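Local coordinates for probable M18-family aminopeptidase 1 (Thermotoga maritima, PDB 2GLF), which is probably a zinc-dependent metallopeptidase of the M18 family that cleaves residues from the amino-terminal end of peptides, at the interface of chains A and B and the interface of chains A and C. Coordinates in Å, arbitrary orientation; residue numbers count along the deposited sequence, not the author numbering. Chains: chain A/B/C, Probable M18-family aminopeptidase 1.

Contact 1 and contact 3 belong to the same two-fold interface of chains A and B, and their C-alpha centres are about 39 Å apart. They share the 3-10 helix 333-338, contributed by chain A in contact 1 and by chain B in contact 3. Contact 2 joins chain A to chain C, its C-alpha centre about 20 Å from that of contact 1 and about 57 Å from that of contact 3. Residues close in sequence serve both interfaces: A:Lys336 and A:His342 on chain A; B:Asp108 and B:Glu109 in one partner and C:Asn103 in the other. Two kinds of interface of this sort would fit the deposited assembly of twelve copies.

Contact 1: the interface of chains A and B. Residues chain A 331, 333, 336, 346; chain B 108-109, 111, 113.
A:Lys336 meets B:Asp108 and B:Glu109 in a paired salt bridge. Its amine NZ donates to OD2 of the B:Asp108 carboxylate at 2.9 Å. It comes in on the syn side, 18° out of the carboxylate plane. B:Asp108 is poorly ordered, so the exact angle should be read with care. The second link, from A:Lys336 NZ to OE2 of B:Glu109, is weak at 3.4 Å. The lysine side chain leaves with CG between the backbone N and the carbonyl carbon (chi1 83°) and bends at chi3, which brings the amine to both acids. The two carboxylates would be expected to favour a charged amine. A:Lys346 lies across B:Glu109 at about a right angle, its CE 3.6 Å from OE1 of B:Glu109. NZ of A:Lys346 is 4.3 Å from the same OE1 of B:Glu109, so any attraction between the charges is probably longer in range.

Apolar contacts fill in beside the charges. CE of A:Lys336 rests 3.7 Å from CG of B:Glu109, the two side chains crossing at about a right angle. The ring of A:Pro333 packs by CG against the CD1 methyl of B:Ile111 at 3.8 Å. On the CB side of A:Pro333 the ring meets CD1 of B:Leu113 at 4.0 Å. A:Val331 lies at the margin.

The patch ties the 3-10 helix 333-338 of chain A to the 108-113 segment of chain B. Together with its twin, it is likely to hold the A-B pair together.

Contact 2: the interface of chains A and C. Residues chain A 2, 342; chain C 103, 202, 217-218.
A:His342 and C:Asn103 form the tight part of this contact. The side-chain amide ND2 of C:Asn103 donates to the backbone O of A:His342 at 3.2 Å. The donor lies in the carbonyl plane, and the bond is fairly straight, with 153° at the hydrogen. The imidazole packs by its CD2 and NE2 side against C:Asn103, with CD2 of A:His342 3.5 Å from CB of C:Asn103. The ring and amide planes are turned 64° apart, so the two groups do not stack. The histidine ring thus touches the asparagine while its own backbone carbonyl takes the amide N-H.

The other side is looser. A:Met2, a selenomethionine, is poorly ordered, although it buries a good deal of surface. Its extended start, with CG anti to the backbone N (chi1 -165°), puts SE of A:Met2 over the start of the 3-10 helix 217-220, 3.8 Å from CA of C:Glu218. The turn at chi3 then sends CE of A:Met2 towards C:Asn103, 3.6 Å from its OD1. C:Lys202 makes little contact with chain A. NZ of C:Lys202 is 4.0 Å from NE2 of A:His342 and is held instead by OE2 of C:Glu217 at 2.7 Å, through the syn lone pair. This salt bridge within chain C probably steadies both side chains beside the histidine.

In the fold, the N-terminal segment and 3-10 helix 341-343 of chain A meet chain C at helix 200-213, at the 3-10 helix 217-220 and at C:Asn103, in the short link between strands 97-101 and 104-108.

Contact 3: the interface of chains A and B. Residues chain A 165, 168; chain B 329, 338-339, 392-393, 398.
A:Leu168 closes the 3-10 helix 166-168 with phi/psi of -109/2°, and it meets B:Val338 at the end of 3-10 helix 333-338, while B:Gly393 and B:Gly398 take positive phi values in the facing loops. The A:Leu168 side chain crosses that of B:Val338 at a slant. Its CB, CG and CD2 all lie along the CG1 methyl of the valine. That methyl is anti to the backbone N (chi1 -174°), which turns it towards chain A. The leucine then forks. CD2 of A:Leu168 reaches the imidazole of B:His339, 3.9 Å from CE1, and the CA of B:Gly393 at 4.0 Å. CD1 of A:Leu168 goes the other way, to the backbone O of B:Leu392 at 3.6 Å. B:Leu392 is poorly ordered, so this arm is less certain. An alanine in place of A:Leu168 removes CG and both methyls, and would probably open a gap between B:Val338, the B:His339 ring and the 392-393 backbone.

A:Leu165 makes a smaller contact next to it, by its CD2 methyl. The segment from A:Leu165 to A:Leu168 also carries A:His167, a predicted zinc ligand. In M18 enzymes this histidine is supplied to the active site of the neighbouring subunit, so the packing probably positions it there. B:Ala329 lies at the edge of the B:His339 ring, in its plane, and its CB also takes the CD2 methyl of A:Leu165 at 3.3 Å.

Contact 1: the interface of chains A and B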
ATOM      1  N   VAL A 331      -7.540 -32.936  16.444  1.00 16.94           N
ATOM      2  CA  VAL A 331      -8.105 -31.592  16.397  1.00 17.11           C
ATOM      3  C   VAL A 331      -7.740 -30.850  17.668  1.00 18.37           C
ATOM      4  O   VAL A 331      -7.899 -31.367  18.775  1.00 18.85           O
ATOM      5  CB  VAL A 331      -9.653 -31.577  16.235  1.00 14.99           C
ATOM      6  CG1 VAL A 331     -10.062 -32.346  14.989  1.00 14.99           C
ATOM      7  CG2 VAL A 331     -10.303 -32.156  17.450  1.00 14.99           C
ATOM      8  N   PRO A 333      -8.955 -27.990  19.502  1.00 16.11           N
ATOM      9  CA  PRO A 333     -10.129 -27.125  19.654  1.00 16.23           C
ATOM     10  C   PRO A 333     -10.012 -25.667  19.180  1.00 16.06           C
ATOM     11  O   PRO A 333     -10.642 -25.282  18.191  1.00 15.58           O
ATOM     12  CB  PRO A 333     -10.453 -27.257  21.136  1.00 14.65           C
ATOM     13  CG  PRO A 333     -10.123 -28.670  21.396  1.00 14.52           C
ATOM     14  CD  PRO A 333      -8.793 -28.846  20.693  1.00 14.91           C
ATOM     15  N   LYS A 336      -9.627 -25.639  15.536  1.00 17.63           N
ATOM     16  CA  LYS A 336     -10.400 -26.660  14.836  1.00 17.63           C
ATOM     17  C   LYS A 336     -10.685 -26.301  13.367  1.00 17.63           C
ATOM     18  O   LYS A 336     -10.920 -27.187  12.554  1.00 17.63           O
ATOM     19  CB  LYS A 336     -11.728 -26.917  15.568  1.00 18.63           C
ATOM     20  CG  LYS A 336     -12.820 -25.920  15.223  1.00 19.46           C
ATOM     21  CD  LYS A 336     -14.170 -26.293  15.818  1.00 19.68           C
ATOM     22  CE  LYS A 336     -14.225 -26.036  17.317  1.00 21.02           C
ATOM     23  NZ  LYS A 336     -15.610 -26.161  17.866  1.00 18.61           N
ATOM     24  N   LYS A 346      -9.589 -37.669  16.521  1.00 18.75           N
ATOM     25  CA  LYS A 346      -9.835 -37.108  17.847  1.00 18.50           C
ATOM     26  C   LYS A 346      -9.026 -37.950  18.838  1.00 18.12           C
ATOM     27  O   LYS A 346      -8.880 -39.166  18.648  1.00 18.46           O
ATOM     28  CB  LYS A 346     -11.323 -37.201  18.201  1.00 14.55           C
ATOM     29  CG  LYS A 346     -12.264 -36.539  17.218  1.00 17.60           C
ATOM     30  CD  LYS A 346     -12.199 -35.027  17.309  1.00 24.75           C
ATOM     31  CE  LYS A 346     -13.593 -34.442  17.467  1.00 25.41           C
ATOM     32  NZ  LYS A 346     -14.234 -34.978  18.694  1.00 24.51           N
TER
ATOM     33  N   ASP B 108     -14.933 -28.315  24.466  1.00 34.32           N
ATOM     34  CA  ASP B 108     -14.988 -27.932  23.058  1.00 34.63           C
ATOM     35  C   ASP B 108     -14.436 -29.086  22.233  1.00 33.57           C
ATOM     36  O   ASP B 108     -13.247 -29.398  22.307  1.00 33.19           O
ATOM     37  CB  ASP B 108     -14.151 -26.671  22.809  1.00 37.01           C
ATOM     38  CG  ASP B 108     -14.406 -26.053  21.442  1.00 40.33           C
ATOM     39  OD1 ASP B 108     -13.646 -25.144  21.045  1.00 45.10           O
ATOM     40  OD2 ASP B 108     -15.372 -26.468  20.770  1.00 41.18           O
ATOM     41  N   GLU B 109     -15.301 -29.723  21.452  1.00 22.28           N
ATOM     42  CA  GLU B 109     -14.879 -30.851  20.629  1.00 20.62           C
ATOM     43  C   GLU B 109     -14.455 -32.035  21.501  1.00 19.74           C
ATOM     44  O   GLU B 109     -13.430 -32.661  21.245  1.00 19.31           O
ATOM     45  CB  GLU B 109     -13.721 -30.432  19.719  1.00 20.99           C
ATOM     46  CG  GLU B 109     -14.109 -29.456  18.622  1.00 21.65           C
ATOM     47  CD  GLU B 109     -15.096 -30.056  17.636  1.00 26.91           C
ATOM     48  OE1 GLU B 109     -14.776 -31.098  17.018  1.00 30.63           O
ATOM     49  OE2 GLU B 109     -16.198 -29.486  17.479  1.00 29.97           O
ATOM     50  N   ILE B 111     -13.258 -32.107  24.511  1.00 21.99           N
ATOM     51  CA  ILE B 111     -12.027 -31.892  25.255  1.00 20.62           C
ATOM     52  C   ILE B 111     -12.243 -30.853  26.343  1.00 20.80           C
ATOM     53  O   ILE B 111     -12.511 -29.691  26.055  1.00 21.01           O
ATOM     54  CB  ILE B 111     -10.887 -31.414  24.328  1.00  9.99           C
ATOM     55  CG1 ILE B 111     -10.432 -32.570  23.436  1.00  9.97           C
ATOM     56  CG2 ILE B 111      -9.717 -30.891  25.153  1.00  8.77           C
ATOM     57  CD1 ILE B 111      -9.277 -32.209  22.527  1.00 12.10           C
ATOM     58  N   LEU B 113     -11.492 -28.076  28.835  1.00 18.10           N
ATOM     59  CA  LEU B 113     -10.484 -27.024  28.836  1.00 16.81           C
ATOM     60  C   LEU B 113     -10.657 -26.069  30.006  1.00 16.35           C
ATOM     61  O   LEU B 113     -11.764 -25.851  30.491  1.00 16.63           O
ATOM     62  CB  LEU B 113     -10.555 -26.239  27.527  1.00 11.57           C
ATOM     63  CG  LEU B 113     -10.269 -27.054  26.268  1.00 11.57           C
ATOM     64  CD1 LEU B 113     -10.819 -26.345  25.048  1.00 11.98           C
ATOM     65  CD2 LEU B 113      -8.771 -27.274  26.149  1.00 11.57           C
TER

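Contact 2: the interface of chains A and C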
HETATM    1  N   MSE A   2     -22.670 -45.791  11.279  1.00 57.01           N
HETATM    2  CA  MSE A   2     -21.254 -45.565  11.564  1.00 56.04           C
HETATM    3  C   MSE A   2     -21.051 -44.543  12.676  1.00 54.99           C
HETATM    4  O   MSE A   2     -21.499 -43.404  12.568  1.00 55.20           O
HETATM    5  CB  MSE A   2     -20.531 -45.095  10.309  1.00 72.44           C
HETATM    6  CG  MSE A   2     -19.024 -45.194  10.420  1.00 72.09           C
HETATM    7 SE   MSE A   2     -18.125 -44.317   8.961  1.00 74.55          SE
HETATM    8  CE  MSE A   2     -17.498 -42.746   9.912  1.00 72.96           C
ATOM      9  N   HIS A 342     -15.092 -33.960   9.703  1.00 23.63           N
ATOM     10  CA  HIS A 342     -15.617 -35.263   9.307  1.00 24.80           C
ATOM     11  C   HIS A 342     -14.536 -36.256   8.858  1.00 24.10           C
ATOM     12  O   HIS A 342     -14.826 -37.423   8.608  1.00 24.62           O
ATOM     13  CB  HIS A 342     -16.676 -35.100   8.209  1.00 32.17           C
ATOM     14  CG  HIS A 342     -17.554 -36.303   8.036  1.00 38.00           C
ATOM     15  ND1 HIS A 342     -18.280 -36.850   9.074  1.00 41.07           N
ATOM     16  CD2 HIS A 342     -17.821 -37.068   6.949  1.00 39.14           C
ATOM     17  CE1 HIS A 342     -18.956 -37.898   8.633  1.00 39.51           C
ATOM     18  NE2 HIS A 342     -18.695 -38.051   7.347  1.00 40.26           N
TER
ATOM     19  N   ASN C 103     -14.488 -40.376   4.380  1.00 29.25           N
ATOM     20  CA  ASN C 103     -15.851 -40.262   4.904  1.00 30.35           C
ATOM     21  C   ASN C 103     -16.450 -39.099   4.127  1.00 30.93           C
ATOM     22  O   ASN C 103     -16.554 -37.991   4.647  1.00 33.07           O
ATOM     23  CB  ASN C 103     -15.862 -39.935   6.395  1.00 18.54           C
ATOM     24  CG  ASN C 103     -15.153 -40.976   7.227  1.00 20.21           C
ATOM     25  OD1 ASN C 103     -15.378 -42.173   7.069  1.00 18.42           O
ATOM     26  ND2 ASN C 103     -14.295 -40.523   8.130  1.00 18.18           N
ATOM     27  N   LYS C 202     -29.166 -37.361   4.800  1.00 21.51           N
ATOM     28  CA  LYS C 202     -27.988 -38.212   4.671  1.00 20.47           C
ATOM     29  C   LYS C 202     -28.484 -39.649   4.766  1.00 20.52           C
ATOM     30  O   LYS C 202     -28.224 -40.474   3.880  1.00 19.55           O
ATOM     31  CB  LYS C 202     -26.986 -37.931   5.795  1.00  5.41           C
ATOM     32  CG  LYS C 202     -25.706 -38.734   5.680  1.00  5.28           C
ATOM     33  CD  LYS C 202     -24.814 -38.522   6.879  1.00  5.28           C
ATOM     34  CE  LYS C 202     -23.563 -39.379   6.784  1.00  5.28           C
ATOM     35  NZ  LYS C 202     -22.551 -39.076   7.843  1.00  5.45           N
ATOM     36  N   GLU C 217     -21.882 -47.032   5.299  1.00 14.55           N
ATOM     37  CA  GLU C 217     -21.053 -45.839   5.275  1.00 14.10           C
ATOM     38  C   GLU C 217     -19.569 -46.089   5.504  1.00 13.72           C
ATOM     39  O   GLU C 217     -18.728 -45.434   4.881  1.00 14.10           O
ATOM     40  CB  GLU C 217     -21.563 -44.833   6.297  1.00 15.46           C
ATOM     41  CG  GLU C 217     -20.805 -43.537   6.314  1.00 15.46           C
ATOM     42  CD  GLU C 217     -21.439 -42.530   7.238  1.00 18.80           C
ATOM     43  OE1 GLU C 217     -22.072 -42.958   8.231  1.00 17.99           O
ATOM     44  OE2 GLU C 217     -21.297 -41.315   6.980  1.00 20.39           O
ATOM     45  N   GLU C 218     -19.237 -47.025   6.388  1.00 18.75           N
ATOM     46  CA  GLU C 218     -17.827 -47.311   6.654  1.00 18.96           C
ATOM     47  C   GLU C 218     -17.107 -47.910   5.444  1.00 18.56           C
ATOM     48  O   GLU C 218     -15.875 -47.967   5.412  1.00 19.10           O
ATOM     49  CB  GLU C 218     -17.680 -48.246   7.852  1.00 32.00           C
ATOM     50  CG  GLU C 218     -16.235 -48.591   8.176  1.00 33.90           C
ATOM     51  CD  GLU C 218     -16.105 -49.490   9.386  1.00 36.67           C
ATOM     52  OE1 GLU C 218     -15.105 -50.236   9.465  1.00 38.61           O
ATOM     53  OE2 GLU C 218     -16.996 -49.446  10.262  1.00 33.93           O
TER

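Contact 3: the interface of chains A and B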
ATOM      1  N   LEU A 165      13.561  -9.724  26.658  1.00 11.73           N
ATOM      2  CA  LEU A 165      12.458  -9.316  27.524  1.00 12.28           C
ATOM      3  C   LEU A 165      11.453  -8.486  26.728  1.00 13.23           C
ATOM      4  O   LEU A 165      11.827  -7.697  25.863  1.00 12.46           O
ATOM      5  CB  LEU A 165      12.970  -8.539  28.747  1.00 14.02           C
ATOM      6  CG  LEU A 165      13.859  -7.294  28.668  1.00 14.26           C
ATOM      7  CD1 LEU A 165      13.231  -6.232  27.812  1.00 14.69           C
ATOM      8  CD2 LEU A 165      14.055  -6.756  30.073  1.00 13.81           C
ATOM      9  N   LEU A 168      11.630  -4.377  26.015  1.00 13.74           N
ATOM     10  CA  LEU A 168      12.486  -3.772  25.010  1.00 13.74           C
ATOM     11  C   LEU A 168      12.265  -4.341  23.621  1.00 14.77           C
ATOM     12  O   LEU A 168      12.942  -3.940  22.673  1.00 13.99           O
ATOM     13  CB  LEU A 168      13.952  -3.928  25.425  1.00  1.76           C
ATOM     14  CG  LEU A 168      14.607  -2.790  26.217  1.00  1.76           C
ATOM     15  CD1 LEU A 168      13.631  -2.155  27.172  1.00  1.76           C
ATOM     16  CD2 LEU A 168      15.814  -3.326  26.955  1.00  1.76           C
TER
ATOM     17  N   ALA B 329      17.601  -5.404  32.918  1.00 10.94           N
ATOM     18  CA  ALA B 329      17.954  -6.292  31.814  1.00 10.94           C
ATOM     19  C   ALA B 329      19.443  -6.302  31.513  1.00 10.94           C
ATOM     20  O   ALA B 329      20.070  -5.253  31.382  1.00 10.94           O
ATOM     21  CB  ALA B 329      17.169  -5.910  30.558  1.00  1.76           C
ATOM     22  N   VAL B 338      19.576  -3.310  21.508  1.00 14.65           N
ATOM     23  CA  VAL B 338      18.516  -2.660  22.271  1.00 13.89           C
ATOM     24  C   VAL B 338      19.049  -1.843  23.460  1.00 13.89           C
ATOM     25  O   VAL B 338      18.317  -1.055  24.067  1.00 13.89           O
ATOM     26  CB  VAL B 338      17.532  -3.717  22.797  1.00 11.71           C
ATOM     27  CG1 VAL B 338      16.375  -3.050  23.462  1.00 11.33           C
ATOM     28  CG2 VAL B 338      17.050  -4.581  21.659  1.00 11.33           C
ATOM     29  N   HIS B 339      20.328  -2.031  23.774  1.00 21.56           N
ATOM     30  CA  HIS B 339      20.968  -1.354  24.897  1.00 20.97           C
ATOM     31  C   HIS B 339      22.021  -0.332  24.541  1.00 21.14           C
ATOM     32  O   HIS B 339      22.534  -0.298  23.423  1.00 21.25           O
ATOM     33  CB  HIS B 339      21.647  -2.370  25.811  1.00 10.17           C
ATOM     34  CG  HIS B 339      20.731  -3.014  26.797  1.00 10.17           C
ATOM     35  ND1 HIS B 339      20.071  -2.300  27.773  1.00 10.17           N
ATOM     36  CD2 HIS B 339      20.387  -4.309  26.979  1.00 10.17           C
ATOM     37  CE1 HIS B 339      19.360  -3.128  28.515  1.00 10.17           C
ATOM     38  NE2 HIS B 339      19.536  -4.353  28.054  1.00 10.42           N
ATOM     39  N   LEU B 392      17.719   1.130  31.318  1.00 27.89           N
ATOM     40  CA  LEU B 392      16.751   0.198  30.759  1.00 28.19           C
ATOM     41  C   LEU B 392      16.597   0.294  29.236  1.00 27.71           C
ATOM     42  O   LEU B 392      15.493   0.509  28.734  1.00 28.42           O
ATOM     43  CB  LEU B 392      15.395   0.397  31.429  1.00 42.50           C
ATOM     44  CG  LEU B 392      14.634  -0.916  31.574  1.00 46.82           C
ATOM     45  CD1 LEU B 392      15.404  -1.823  32.519  1.00 49.11           C
ATOM     46  CD2 LEU B 392      13.245  -0.662  32.102  1.00 47.53           C
ATOM     47  N   GLY B 393      17.701   0.124  28.507  1.00 21.10           N
ATOM     48  CA  GLY B 393      17.665   0.184  27.050  1.00 20.55           C
ATOM     49  C   GLY B 393      18.007   1.545  26.460  1.00 20.27           C
ATOM     50  O   GLY B 393      18.037   2.547  27.181  1.00 21.19           O
ATOM     51  N   GLY B 398      11.675   1.746  25.587  1.00 33.72           N
ATOM     52  CA  GLY B 398      10.456   1.458  26.327  1.00 34.85           C
ATOM     53  C   GLY B 398      10.584   0.890  27.731  1.00 36.28           C
ATOM     54  O   GLY B 398      11.446   1.304  28.506  1.00 36.46           O
TER